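Local structure of putative histidinol-phosphate aminotransferase (Burkholderia pseudomallei, 3P1T) at residues S177-R182 against S274-F279; R58-H63 against H235-A240; F93-P98 against A105-S110. The protein probably transfers the amino group of L-histidinol phosphate to 2-oxoglutarate, using pyridoxal 5'-phosphate as cofactor, in the histidine biosynthesis pathway. One frame throughout, in Å; residues are numbered along the deposited sequence.

Contact 1. Residues S177-R182 against S274-F279; sequences SSFRAR and SSEANF. With EDO (1,2-ethanediol), chain G.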
loop_
_atom_site.group_PDB
_atom_site.type_symbol
_atom_site.label_atom_id
_atom_site.label_comp_id
_atom_site.label_asym_id
_atom_site.label_seq_id
_atom_site.Cartn_x
_atom_site.Cartn_y
_atom_site.Cartn_z
ATOM N N SER A 177 14.265 -7.446 22.444
ATOM C CA SER A 177 14.323 -6.840 23.765
ATOM C C SER A 177 14.217 -7.873 24.915
ATOM O O SER A 177 14.185 -9.103 24.705
ATOM C CB SER A 177 13.228 -5.796 23.922
ATOM O OG SER A 177 11.963 -6.413 24.091
ATOM N N SER A 178 14.216 -7.329 26.146
ATOM C CA SER A 178 14.137 -8.045 27.418
ATOM C C SER A 178 12.710 -8.007 27.965
ATOM O O SER A 178 12.449 -8.581 29.020
ATOM C CB SER A 178 15.101 -7.415 28.425
ATOM O OG SER A 178 16.391 -7.212 27.875
ATOM N N PHE A 179 11.789 -7.329 27.256
ATOM C CA PHE A 179 10.413 -7.157 27.711
ATOM C C PHE A 179 9.399 -7.748 26.696
ATOM O O PHE A 179 8.290 -7.238 26.564
ATOM C CB PHE A 179 10.121 -5.663 27.993
ATOM C CG PHE A 179 10.406 -4.652 26.897
ATOM C CD1 PHE A 179 9.415 -4.282 25.991
ATOM C CD2 PHE A 179 11.630 -3.992 26.836
ATOM C CE1 PHE A 179 9.658 -3.312 25.017
ATOM C CE2 PHE A 179 11.872 -3.027 25.852
ATOM C CZ PHE A 179 10.884 -2.697 24.951
ATOM N N ARG A 180 9.747 -8.876 26.061
ATOM C CA ARG A 180 8.857 -9.567 25.127
ATOM C C ARG A 180 7.640 -10.159 25.841
ATOM O O ARG A 180 6.563 -10.224 25.245
ATOM C CB ARG A 180 9.589 -10.683 24.381
ATOM C CG ARG A 180 10.624 -10.195 23.383
ATOM C CD ARG A 180 11.252 -11.370 22.651
ATOM N NE ARG A 180 10.293 -12.035 21.767
ATOM C CZ ARG A 180 10.438 -13.258 21.274
ATOM N NH1 ARG A 180 11.490 -13.992 21.602
ATOM N NH2 ARG A 180 9.517 -13.768 20.471
ATOM N N ALA A 181 7.805 -10.588 27.111
ATOM C CA ALA A 181 6.738 -11.186 27.935
ATOM C C ALA A 181 5.575 -10.193 28.188
ATOM O O ALA A 181 4.411 -10.597 28.225
ATOM C CB ALA A 181 7.308 -11.662 29.265
ATOM N N ARG A 182 5.916 -8.909 28.360
ATOM C CA ARG A 182 5.002 -7.783 28.574
ATOM C C ARG A 182 3.994 -7.702 27.409
ATOM O O ARG A 182 4.421 -7.723 26.246
ATOM C CB ARG A 182 5.872 -6.510 28.660
ATOM C CG ARG A 182 5.109 -5.254 28.967
ATOM C CD ARG A 182 5.856 -4.028 28.506
ATOM N NE ARG A 182 7.013 -3.720 29.338
ATOM C CZ ARG A 182 7.817 -2.691 29.117
ATOM N NH1 ARG A 182 7.602 -1.882 28.088
ATOM N NH2 ARG A 182 8.837 -2.456 29.925
ATOM N N SER A 274 24.693 0.201 25.076
ATOM C CA SER A 274 23.812 -0.935 25.335
ATOM C C SER A 274 22.682 -0.925 24.294
ATOM O O SER A 274 22.357 0.145 23.768
ATOM C CB SER A 274 23.258 -0.883 26.756
ATOM O OG SER A 274 22.398 0.230 26.956
ATOM N N SER A 275 22.165 -2.104 23.919
ATOM C CA SER A 275 21.104 -2.188 22.924
ATOM C C SER A 275 20.109 -3.240 23.270
ATOM O O SER A 275 20.489 -4.316 23.750
ATOM C CB SER A 275 21.665 -2.487 21.536
ATOM O OG SER A 275 20.620 -2.531 20.571
ATOM N N GLU A 276 18.833 -2.955 22.945
ATOM C CA GLU A 276 17.696 -3.855 23.102
ATOM C C GLU A 276 17.134 -4.218 21.727
ATOM O O GLU A 276 16.116 -4.885 21.636
ATOM C CB GLU A 276 16.634 -3.199 23.985
ATOM C CG GLU A 276 16.972 -3.196 25.457
ATOM C CD GLU A 276 16.673 -4.523 26.107
ATOM O OE1 GLU A 276 15.510 -4.717 26.526
ATOM O OE2 GLU A 276 17.584 -5.381 26.167
ATOM N N ALA A 277 17.805 -3.789 20.657
ATOM C CA ALA A 277 17.382 -4.048 19.273
ATOM C C ALA A 277 18.420 -4.940 18.553
ATOM O O ALA A 277 19.306 -5.450 19.221
ATOM C CB ALA A 277 17.195 -2.735 18.546
ATOM N N ASN A 278 18.321 -5.125 17.217
ATOM C CA ASN A 278 19.215 -5.988 16.430
ATOM C C ASN A 278 20.429 -5.221 15.856
ATOM O O ASN A 278 20.931 -5.558 14.782
ATOM C CB ASN A 278 18.424 -6.641 15.276
ATOM C CG ASN A 278 17.708 -5.693 14.350
ATOM O OD1 ASN A 278 17.509 -4.502 14.633
ATOM N ND2 ASN A 278 17.248 -6.224 13.242
ATOM N N PHE A 279 20.926 -4.231 16.590
ATOM C CA PHE A 279 22.042 -3.397 16.160
ATOM C C PHE A 279 22.747 -2.816 17.361
ATOM O O PHE A 279 22.213 -2.919 18.463
ATOM C CB PHE A 279 21.532 -2.261 15.236
ATOM C CG PHE A 279 20.476 -1.374 15.854
ATOM C CD1 PHE A 279 20.818 -0.402 16.789
ATOM C CD2 PHE A 279 19.140 -1.522 15.518
ATOM C CE1 PHE A 279 19.836 0.380 17.398
ATOM C CE2 PHE A 279 18.163 -0.709 16.099
ATOM C CZ PHE A 279 18.517 0.236 17.032
HETATM C C1 EDO G . 23.481 -6.611 24.573
HETATM O O1 EDO G . 24.598 -6.010 23.888
HETATM C C2 EDO G . 22.707 -5.532 25.350
HETATM O O2 EDO G . 21.436 -5.972 25.884
#
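Ser-178 OG donates a hydrogen bond to Glu-276 OE2 over 2.8 Å, and OE2 receives it on its syn lone pair, the side of the other carboxylate oxygen. That other oxygen is taken by the same residue: Ser-178 N reaches Glu-276 OE1 at 2.9 Å, also on the syn side but tilted out of the carboxylate plane, with an N-H...O angle of 146°. One serine holds both oxygens of the glutamate, fixing the rotation of the carboxylate. Glu-276 bends at chi2 (-80°), which folds its acid end against the 177-182 loop. Ser-177 CB, 3.6 Å from Glu-276 OE1, and the Phe-179 ring, its CD2 4.0 Å from the same oxygen, also come close, the ring at a slant with its plane 43° from that of the carboxylate. Ser-177 OG sits above the centre of one face of that ring, accepts from Phe-179 N at 3.3 Å and bonds to Val-174 O, which probably helps to hold the loop where it presents Ser-178. In the partner loop, Ser-275 OG accepts from Ala-277 N and donates to Phe-279 O, while an ethanediol, probably from the crystallisation liquor, makes a weak hydrogen bond to Ser-275 O. Each loop is shaped by an ST turn, and the glutamate ties the one following strand 166-170 of the seven-stranded sheet to the one leading into strand 279-283 of the four-stranded sheet, as suits a class I/II aminotransferase.

Contact 2. Residues R58-H63 against H235-A240; sequences RKLAEH and HALEAA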
loop_
_atom_site.group_PDB
_atom_site.type_symbol
_atom_site.label_atom_id
_atom_site.label_comp_id
_atom_site.label_asym_id
_atom_site.label_seq_id
_atom_site.Cartn_x
_atom_site.Cartn_y
_atom_site.Cartn_z
ATOM N N ARG A 58 -8.075 -12.441 10.906
ATOM C CA ARG A 58 -8.384 -13.380 11.962
ATOM C C ARG A 58 -7.103 -14.020 12.458
ATOM O O ARG A 58 -6.929 -14.145 13.669
ATOM C CB ARG A 58 -9.373 -14.419 11.433
ATOM C CG ARG A 58 -9.762 -15.516 12.422
ATOM C CD ARG A 58 -10.667 -16.581 11.803
ATOM N NE ARG A 58 -10.107 -17.205 10.595
ATOM C CZ ARG A 58 -9.230 -18.209 10.585
ATOM N NH1 ARG A 58 -8.759 -18.701 11.725
ATOM N NH2 ARG A 58 -8.801 -18.712 9.436
ATOM N N LYS A 59 -6.193 -14.400 11.524
ATOM C CA LYS A 59 -4.895 -15.013 11.847
ATOM C C LYS A 59 -4.047 -14.046 12.695
ATOM O O LYS A 59 -3.447 -14.484 13.667
ATOM C CB LYS A 59 -4.134 -15.429 10.568
ATOM C CG LYS A 59 -4.082 -16.938 10.280
ATOM C CD LYS A 59 -5.385 -17.516 9.712
ATOM C CE LYS A 59 -5.312 -19.006 9.459
ATOM N NZ LYS A 59 -4.326 -19.366 8.399
ATOM N N LEU A 60 -4.025 -12.743 12.343
ATOM C CA LEU A 60 -3.333 -11.690 13.081
ATOM C C LEU A 60 -3.873 -11.582 14.502
ATOM O O LEU A 60 -3.090 -11.511 15.458
ATOM C CB LEU A 60 -3.478 -10.336 12.364
ATOM C CG LEU A 60 -2.620 -10.116 11.134
ATOM C CD1 LEU A 60 -3.143 -8.935 10.316
ATOM C CD2 LEU A 60 -1.135 -9.938 11.499
ATOM N N ALA A 61 -5.212 -11.605 14.639
ATOM C CA ALA A 61 -5.926 -11.521 15.908
ATOM C C ALA A 61 -5.526 -12.662 16.827
ATOM O O ALA A 61 -5.290 -12.431 18.017
ATOM C CB ALA A 61 -7.424 -11.541 15.660
ATOM N N GLU A 62 -5.401 -13.882 16.255
ATOM C CA GLU A 62 -4.995 -15.102 16.948
ATOM C C GLU A 62 -3.556 -14.986 17.403
ATOM O O GLU A 62 -3.257 -15.256 18.570
ATOM C CB GLU A 62 -5.165 -16.323 16.031
ATOM C CG GLU A 62 -6.434 -17.127 16.274
ATOM C CD GLU A 62 -7.076 -17.738 15.031
ATOM O OE1 GLU A 62 -6.382 -18.470 14.284
ATOM O OE2 GLU A 62 -8.293 -17.516 14.828
ATOM N N HIS A 63 -2.672 -14.574 16.481
ATOM C CA HIS A 63 -1.243 -14.449 16.709
ATOM C C HIS A 63 -0.945 -13.480 17.873
ATOM O O HIS A 63 -0.166 -13.830 18.761
ATOM C CB HIS A 63 -0.542 -13.986 15.416
ATOM C CG HIS A 63 0.954 -14.007 15.505
ATOM N ND1 HIS A 63 1.669 -15.182 15.354
ATOM C CD2 HIS A 63 1.822 -12.989 15.709
ATOM C CE1 HIS A 63 2.940 -14.851 15.499
ATOM N NE2 HIS A 63 3.082 -13.539 15.715
ATOM N N HIS A 235 -0.741 -13.503 1.600
ATOM C CA HIS A 235 -0.310 -14.907 1.729
ATOM C C HIS A 235 1.095 -15.002 2.313
ATOM O O HIS A 235 1.389 -15.967 3.013
ATOM C CB HIS A 235 -0.384 -15.659 0.402
ATOM C CG HIS A 235 -1.803 -15.961 0.024
ATOM N ND1 HIS A 235 -2.602 -15.017 -0.596
ATOM C CD2 HIS A 235 -2.553 -17.054 0.286
ATOM C CE1 HIS A 235 -3.790 -15.578 -0.728
ATOM N NE2 HIS A 235 -3.811 -16.800 -0.207
ATOM N N ALA A 236 1.932 -13.984 2.075
ATOM C CA ALA A 236 3.279 -13.921 2.623
ATOM C C ALA A 236 3.206 -13.753 4.149
ATOM O O ALA A 236 3.731 -14.604 4.892
ATOM C CB ALA A 236 4.055 -12.784 1.984
ATOM N N LEU A 237 2.460 -12.715 4.603
ATOM C CA LEU A 237 2.256 -12.405 6.011
ATOM C C LEU A 237 1.661 -13.603 6.751
ATOM O O LEU A 237 2.171 -13.969 7.825
ATOM C CB LEU A 237 1.356 -11.174 6.174
ATOM C CG LEU A 237 0.999 -10.787 7.608
ATOM C CD1 LEU A 237 2.221 -10.453 8.405
ATOM C CD2 LEU A 237 0.042 -9.646 7.634
ATOM N N GLU A 238 0.628 -14.236 6.159
ATOM C CA GLU A 238 -0.023 -15.398 6.750
ATOM C C GLU A 238 0.992 -16.523 7.061
ATOM O O GLU A 238 0.937 -17.092 8.151
ATOM C CB GLU A 238 -1.101 -15.913 5.817
ATOM C CG GLU A 238 -1.894 -17.053 6.404
ATOM C CD GLU A 238 -3.029 -17.522 5.531
ATOM O OE1 GLU A 238 -2.841 -17.601 4.293
ATOM O OE2 GLU A 238 -4.106 -17.824 6.096
ATOM N N ALA A 239 1.916 -16.812 6.118
ATOM C CA ALA A 239 2.952 -17.829 6.263
ATOM C C ALA A 239 3.994 -17.406 7.291
ATOM O O ALA A 239 4.458 -18.249 8.050
ATOM C CB ALA A 239 3.617 -18.092 4.924
ATOM N N ALA A 240 4.331 -16.100 7.347
ATOM C CA ALA A 240 5.318 -15.574 8.295
ATOM C C ALA A 240 4.831 -15.673 9.746
ATOM O O ALA A 240 5.663 -15.733 10.658
ATOM C CB ALA A 240 5.649 -14.127 7.969
#
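Lys-59 and Glu-238 reach for each other at a slant, while the neighbouring residues Leu-60 and Leu-237 meet at about a right angle. The polar pair closes as a salt bridge, Lys-59 NZ to Glu-238 OE2 at 2.8 Å. The ammonium comes in from above the carboxylate, 36° out of its plane. Glu-238 does the reaching with a straight chain: CG lies opposite the backbone N (chi1 -176°) and the rest stays extended, carrying the acid across to helix 52-64. The lysine instead bends at chi2 and chi4, its CD and CE running beside the same oxygen before NZ turns onto it. Arg-55, one turn earlier on the lysine's helix, forms a second salt bridge to Glu-238 OE2 through its NE, so two cations from one helix share a single oxygen. In the apolar layer the touch is narrow, Leu-60 CD2 to Leu-237 CD2 at 4.1 Å, methyl against methyl. Phe-196 packs on both leucines, with Leu-71 against the first and Leu-73 against the second, both from strand 71-74. The two helices are therefore joined by a buried hydrocarbon layer, with an ionic clasp where the side chains are partly exposed. With two cations on it, Glu-238 would be expected to stay ionised, and the clasp should favour this pairing of helices 52-64 and 231-241 while the leucines supply the water-excluding contact.

Contact 3. Residues F93-P98 against A105-S110; sequences FVTAWP and ARIAVS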
loop_
_atom_site.group_PDB
_atom_site.type_symbol
_atom_site.label_atom_id
_atom_site.label_comp_id
_atom_site.label_asym_id
_atom_site.label_seq_id
_atom_site.Cartn_x
_atom_site.Cartn_y
_atom_site.Cartn_z
ATOM N N PHE A 93 2.431 17.208 18.096
ATOM C CA PHE A 93 3.084 15.912 18.010
ATOM C C PHE A 93 4.467 16.027 18.646
ATOM O O PHE A 93 5.201 16.998 18.410
ATOM C CB PHE A 93 3.117 15.416 16.563
ATOM C CG PHE A 93 1.749 14.900 16.180
ATOM C CD1 PHE A 93 0.723 15.780 15.844
ATOM C CD2 PHE A 93 1.464 13.541 16.224
ATOM C CE1 PHE A 93 -0.564 15.312 15.574
ATOM C CE2 PHE A 93 0.181 13.075 15.923
ATOM C CZ PHE A 93 -0.825 13.965 15.619
ATOM N N VAL A 94 4.757 15.083 19.549
ATOM C CA VAL A 94 5.990 15.066 20.325
ATOM C C VAL A 94 6.774 13.783 20.011
ATOM O O VAL A 94 6.275 12.672 20.201
ATOM C CB VAL A 94 5.685 15.209 21.833
ATOM C CG1 VAL A 94 6.936 15.010 22.673
ATOM C CG2 VAL A 94 5.043 16.547 22.144
ATOM N N THR A 95 7.997 13.951 19.517
ATOM C CA THR A 95 8.885 12.840 19.163
ATOM C C THR A 95 10.261 13.081 19.781
ATOM O O THR A 95 10.553 14.196 20.233
ATOM C CB THR A 95 8.973 12.687 17.624
ATOM O OG1 THR A 95 9.596 13.848 17.057
ATOM C CG2 THR A 95 7.616 12.429 16.971
ATOM N N ALA A 96 11.113 12.036 19.791
ATOM C CA ALA A 96 12.491 12.140 20.286
ATOM C C ALA A 96 13.422 12.599 19.187
ATOM O O ALA A 96 13.233 12.247 18.025
ATOM C CB ALA A 96 12.954 10.808 20.824
ATOM N N TRP A 97 14.403 13.411 19.533
ATOM C CA TRP A 97 15.437 13.828 18.601
ATOM C C TRP A 97 16.721 14.122 19.380
ATOM O O TRP A 97 16.718 15.025 20.219
ATOM C CB TRP A 97 15.039 15.010 17.723
ATOM C CG TRP A 97 16.003 15.220 16.589
ATOM C CD1 TRP A 97 17.031 16.115 16.546
ATOM C CD2 TRP A 97 16.097 14.439 15.388
ATOM N NE1 TRP A 97 17.725 15.980 15.371
ATOM C CE2 TRP A 97 17.171 14.963 14.636
ATOM C CE3 TRP A 97 15.361 13.359 14.860
ATOM C CZ2 TRP A 97 17.520 14.459 13.373
ATOM C CZ3 TRP A 97 15.724 12.844 13.621
ATOM C CH2 TRP A 97 16.779 13.402 12.885
ATOM N N PRO A 98 17.811 13.346 19.170
ATOM C CA PRO A 98 17.988 12.249 18.203
ATOM C C PRO A 98 17.027 11.097 18.426
ATOM O O PRO A 98 16.650 10.819 19.565
ATOM C CB PRO A 98 19.430 11.787 18.459
ATOM C CG PRO A 98 20.112 12.988 18.990
ATOM C CD PRO A 98 19.073 13.620 19.877
ATOM N N ALA A 105 9.664 13.083 8.762
ATOM C CA ALA A 105 9.323 13.024 7.339
ATOM C C ALA A 105 7.832 13.156 7.121
ATOM O O ALA A 105 7.428 13.906 6.239
ATOM C CB ALA A 105 9.817 11.728 6.735
ATOM N N ARG A 106 7.019 12.475 7.941
ATOM C CA ARG A 106 5.544 12.509 7.869
ATOM C C ARG A 106 4.986 13.842 8.398
ATOM O O ARG A 106 3.954 14.314 7.903
ATOM C CB ARG A 106 4.952 11.326 8.654
ATOM C CG ARG A 106 5.282 9.969 8.033
ATOM C CD ARG A 106 4.422 9.734 6.803
ATOM N NE ARG A 106 5.114 10.008 5.550
ATOM C CZ ARG A 106 4.513 10.217 4.384
ATOM N NH1 ARG A 106 3.190 10.279 4.311
ATOM N NH2 ARG A 106 5.232 10.427 3.292
ATOM N N ILE A 107 5.677 14.462 9.382
ATOM C CA ILE A 107 5.293 15.764 9.933
ATOM C C ILE A 107 5.589 16.846 8.838
ATOM O O ILE A 107 4.840 17.813 8.709
ATOM C CB ILE A 107 6.003 16.012 11.303
ATOM C CG1 ILE A 107 5.263 15.211 12.415
ATOM C CG2 ILE A 107 6.036 17.509 11.669
ATOM C CD1 ILE A 107 6.071 14.875 13.659
ATOM N N ALA A 108 6.594 16.599 7.984
ATOM C CA ALA A 108 6.977 17.463 6.883
ATOM C C ALA A 108 5.980 17.415 5.727
ATOM O O ALA A 108 6.051 18.276 4.847
ATOM C CB ALA A 108 8.342 17.056 6.376
ATOM N N VAL A 109 5.124 16.381 5.656
ATOM C CA VAL A 109 4.144 16.307 4.558
ATOM C C VAL A 109 2.783 16.698 5.102
ATOM O O VAL A 109 1.841 16.748 4.343
ATOM C CB VAL A 109 4.074 14.971 3.770
ATOM C CG1 VAL A 109 5.358 14.716 2.997
ATOM C CG2 VAL A 109 3.731 13.793 4.661
ATOM N N SER A 110 2.681 17.025 6.384
ATOM C CA SER A 110 1.421 17.472 6.993
ATOM C C SER A 110 1.545 18.923 7.506
ATOM O O SER A 110 2.592 19.552 7.347
ATOM C CB SER A 110 1.042 16.540 8.138
ATOM O OG SER A 110 1.989 16.689 9.185
#
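Ile-107 is the one side chain of 105-110 that touches the strand, and it does so with its outermost methyl: CD1 lies 4.2 Å from Phe-93 CB and 4.4 Å from Thr-95 CG2. Phe-93 and Thr-95 stand two apart on strand 92-96, their CB atoms on the same face, and the methyl settles between them. With CG1 placed opposite the carbonyl carbon (chi1 -78°), the isoleucine chain projects from the helix to the sheet. The phenyl ring turns off from this meeting point. Thr-95 gives the methyl to Ile-107 and keeps OG1 for a hydrogen bond to His-114 NE2. Phe-81 of helix 76-87 and His-114 of strand 113-117 also pack on Ile-107, so the close part of the contact is an apolar patch between helix and sheet.

Matters are looser on the outer side, where Ala-105 and Ala-108 are exposed and the chain is held by polar bonds of its own. Ser-110 OG donates to Ile-107 O at 3.1 Å, coming from above the carbonyl plane at a C=O...O angle of 105°. Ser-110 N reaches the same oxygen from the same face, at 3.3 Å. Arg-106 is by contrast buried, with Val-109 CG2 3.5 Å above its guanidinium plane. Its NH1 forms a salt bridge with Asp-82 and a hydrogen bond to Lys-223 O of the second subunit, whose Arg-222 donates to Ala-108 O.

Across the contact there is no hydrogen bond at all. Between these two segments, within the beta-alpha-beta unit running from strand 92-96 to 113-117, the link is van der Waals contact of apolar groups, and the polar groups are paired elsewhere: within the turn, with other parts of the chain and with the second subunit.

Overall arrangement
None of the three contacts touches another: contact 1 is centred about 23 Å from contact 2 and 24 Å from contact 3, and the centres of contacts 2 and 3 are about 30 Å apart. Along the chain contact 2 opens first, contact 3 opens and closes before contact 1 begins, and the segments of contacts 1 and 2 alternate. Contact 3 packs a helix on strand 92-96 of the seven-stranded sheet, contact 2 pairs helices beside its edge strand 71-74, and contact 1 links the loop after strand 166-170 to the loop leading into strand 279-283 of the four-stranded sheet. Together they tie separate parts of one subunit, and contacts 2 and 3 also border the second.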